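Local coordinates for protein SAM-dependent O-methyltransferase (Thermotoga maritima, PDB 1O54) that probably methylates N1 of adenosine 58 in tRNA, using S-adenosyl-L-methionine as the methyl donor, at residues G51-N56 and I67-G72. Numbering follows the deposited sequence.
Sequences GIIDLN and IRTSAG
I52, near the beginning of strand 51-54, is joined to S70 in the turn that follows strand 66-68, a backbone-led contact in the N-terminal beta domain, far from the predicted S-adenosylmethionine site. The touching parts, taken from CA of 51 to 54 and of 67 to 70, run 119° apart, and the pairing gathers at one residue pair. S70 N gives its hydrogen to I52 O at 2.8 Å, approaching in the carbonyl plane, while I52 N donates to S70 OG at 2.9 Å with an N-H...O angle of 167°. That hydroxyl reaches the strand because chi1 of 55° sets OG between the backbone N and the carbonyl carbon, so one serine answers both polar backbone groups of I52. T69 CA adds a CA-H...O contact to I52 O at 3.2 Å. One step along, a water bridges the two segments, accepting from D54 N at 2.9 Å and donating to R68 O at 2.7 Å. The apolar part is carried by I53, whose branches part: CG2 meets I67 CG1 at 4.0 Å, the two side chains crossing at about a right angle, and CG1 meets T69 CG2 at 3.9 Å. I53 also packs on L28 and F30 of strand 25-30. T69 OG1 is hydrogen-bonded to L50 O and K73 N, and only weakly to A71 N. The type I turn T69-G72 closes through G72 N to T69 O, and R68 NH1 binds G72 O in its guanidinium plane; R68 NH2 forms salt bridges with E274 and E275 of the second subunit. The chemistry thus implies a join fixed by two hydrogen bonds from S70 to the I52 backbone, beside a small apolar patch and a bridging water.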
ATOM      1  N   GLY A  51     -21.394  -6.794  31.384  1.00 38.75           N
ATOM      2  CA  GLY A  51     -22.175  -6.604  32.588  1.00 38.35           C
ATOM      3  C   GLY A  51     -22.777  -5.222  32.617  1.00 37.85           C
ATOM      4  O   GLY A  51     -22.730  -4.490  31.621  1.00 37.96           O
ATOM      5  N   ILE A  52     -23.333  -4.868  33.770  1.00 36.62           N
ATOM      6  CA  ILE A  52     -24.018  -3.606  33.946  1.00 36.53           C
ATOM      7  C   ILE A  52     -23.045  -2.559  34.460  1.00 35.91           C
ATOM      8  O   ILE A  52     -22.292  -2.817  35.396  1.00 35.28           O
ATOM      9  CB  ILE A  52     -25.179  -3.757  34.966  1.00 36.63           C
ATOM     10  CG1 ILE A  52     -26.191  -4.781  34.443  1.00 37.79           C
ATOM     11  CG2 ILE A  52     -25.844  -2.389  35.212  1.00 36.86           C
ATOM     12  CD1 ILE A  52     -27.235  -5.171  35.427  1.00 38.60           C
ATOM     13  N   ILE A  53     -23.090  -1.380  33.849  1.00 35.87           N
ATOM     14  CA  ILE A  53     -22.310  -0.231  34.309  1.00 35.31           C
ATOM     15  C   ILE A  53     -23.287   0.781  34.914  1.00 34.62           C
ATOM     16  O   ILE A  53     -24.202   1.247  34.258  1.00 33.60           O
ATOM     17  CB  ILE A  53     -21.512   0.394  33.157  1.00 36.08           C
ATOM     18  CG1 ILE A  53     -20.664  -0.676  32.460  1.00 36.58           C
ATOM     19  CG2 ILE A  53     -20.630   1.504  33.691  1.00 36.38           C
ATOM     20  CD1 ILE A  53     -20.280  -0.342  31.044  1.00 37.86           C
ATOM     21  N   ASP A  54     -23.077   1.095  36.184  1.00 33.49           N
ATOM     22  CA  ASP A  54     -23.857   2.109  36.870  1.00 33.66           C
ATOM     23  C   ASP A  54     -23.244   3.501  36.649  1.00 33.22           C
ATOM     24  O   ASP A  54     -22.196   3.810  37.209  1.00 33.29           O
ATOM     25  CB  ASP A  54     -23.873   1.763  38.362  1.00 33.59           C
ATOM     26  CG  ASP A  54     -24.716   2.712  39.178  1.00 34.78           C
ATOM     27  OD1 ASP A  54     -25.310   3.645  38.595  1.00 38.39           O
ATOM     28  OD2 ASP A  54     -24.868   2.583  40.412  1.00 39.78           O
ATOM     29  N   LEU A  55     -23.888   4.335  35.835  1.00 32.90           N
ATOM     30  CA  LEU A  55     -23.300   5.641  35.489  1.00 33.25           C
ATOM     31  C   LEU A  55     -23.210   6.599  36.679  1.00 33.24           C
ATOM     32  O   LEU A  55     -22.352   7.472  36.694  1.00 32.91           O
ATOM     33  CB  LEU A  55     -24.057   6.302  34.336  1.00 33.21           C
ATOM     34  CG  LEU A  55     -24.058   5.521  33.015  1.00 34.36           C
ATOM     35  CD1 LEU A  55     -24.748   6.333  31.908  1.00 35.77           C
ATOM     36  CD2 LEU A  55     -22.664   5.154  32.576  1.00 34.18           C
ATOM     37  N   ASN A  56     -24.061   6.427  37.686  1.00 33.57           N
ATOM     38  CA  ASN A  56     -23.881   7.165  38.952  1.00 33.70           C
ATOM     39  C   ASN A  56     -22.456   7.110  39.501  1.00 33.71           C
ATOM     40  O   ASN A  56     -21.945   8.108  40.021  1.00 33.53           O
ATOM     41  CB  ASN A  56     -24.861   6.671  40.023  1.00 33.90           C
ATOM     42  CG  ASN A  56     -26.243   7.246  39.838  1.00 33.97           C
ATOM     43  OD1 ASN A  56     -26.410   8.262  39.165  1.00 35.02           O
ATOM     44  ND2 ASN A  56     -27.245   6.605  40.444  1.00 33.87           N
ATOM     45  N   ILE A  67     -13.588   1.906  36.238  1.00 30.65           N
ATOM     46  CA  ILE A  67     -14.980   1.603  36.524  1.00 32.25           C
ATOM     47  C   ILE A  67     -15.141   0.096  36.297  1.00 33.09           C
ATOM     48  O   ILE A  67     -14.622  -0.446  35.326  1.00 32.70           O
ATOM     49  CB  ILE A  67     -15.931   2.462  35.629  1.00 33.07           C
ATOM     50  CG1 ILE A  67     -17.411   2.200  35.938  1.00 35.53           C
ATOM     51  CG2 ILE A  67     -15.696   2.208  34.161  1.00 34.33           C
ATOM     52  CD1 ILE A  67     -17.871   2.741  37.243  1.00 37.90           C
ATOM     53  N   ARG A  68     -15.829  -0.571  37.225  1.00 34.69           N
ATOM     54  CA  ARG A  68     -16.104  -2.001  37.135  1.00 36.26           C
ATOM     55  C   ARG A  68     -17.571  -2.238  36.779  1.00 36.19           C
ATOM     56  O   ARG A  68     -18.467  -1.521  37.245  1.00 35.49           O
ATOM     57  CB  ARG A  68     -15.841  -2.679  38.478  1.00 36.91           C
ATOM     58  CG  ARG A  68     -14.389  -2.661  38.930  1.00 39.91           C
ATOM     59  CD  ARG A  68     -13.661  -3.959  38.672  1.00 43.48           C
ATOM     60  NE  ARG A  68     -12.240  -3.858  38.987  1.00 45.33           N
ATOM     61  CZ  ARG A  68     -11.324  -4.726  38.568  1.00 47.34           C
ATOM     62  NH1 ARG A  68     -11.670  -5.787  37.842  1.00 47.89           N
ATOM     63  NH2 ARG A  68     -10.047  -4.535  38.880  1.00 48.90           N
ATOM     64  N   THR A  69     -17.815  -3.263  35.973  1.00 36.23           N
ATOM     65  CA  THR A  69     -19.180  -3.675  35.679  1.00 35.85           C
ATOM     66  C   THR A  69     -19.636  -4.538  36.836  1.00 36.30           C
ATOM     67  O   THR A  69     -18.825  -4.966  37.661  1.00 36.08           O
ATOM     68  CB  THR A  69     -19.274  -4.505  34.396  1.00 35.70           C
ATOM     69  OG1 THR A  69     -18.655  -5.784  34.600  1.00 35.17           O
ATOM     70  CG2 THR A  69     -18.497  -3.846  33.239  1.00 35.72           C
ATOM     71  N   SER A  70     -20.932  -4.804  36.871  1.00 36.99           N
ATOM     72  CA  SER A  70     -21.503  -5.742  37.847  1.00 37.70           C
ATOM     73  C   SER A  70     -20.814  -7.120  37.850  1.00 39.10           C
ATOM     74  O   SER A  70     -20.802  -7.808  38.883  1.00 39.99           O
ATOM     75  CB  SER A  70     -22.995  -5.925  37.572  1.00 37.45           C
ATOM     76  OG  SER A  70     -23.204  -6.324  36.233  1.00 36.14           O
ATOM     77  N   ALA A  71     -20.273  -7.532  36.702  1.00 40.10           N
ATOM     78  CA  ALA A  71     -19.590  -8.821  36.585  1.00 40.94           C
ATOM     79  C   ALA A  71     -18.094  -8.741  36.886  1.00 41.69           C
ATOM     80  O   ALA A  71     -17.359  -9.702  36.612  1.00 42.79           O
ATOM     81  CB  ALA A  71     -19.803  -9.402  35.195  1.00 41.11           C
ATOM     82  N   GLY A  72     -17.638  -7.594  37.410  1.00 41.59           N
ATOM     83  CA  GLY A  72     -16.255  -7.413  37.859  1.00 40.71           C
ATOM     84  C   GLY A  72     -15.257  -7.042  36.776  1.00 39.97           C
ATOM     85  O   GLY A  72     -14.071  -6.921  37.062  1.00 39.89           O
TER
HETATM   86  O   HOH W   1     -20.642   0.027  37.410  1.00 38.96           O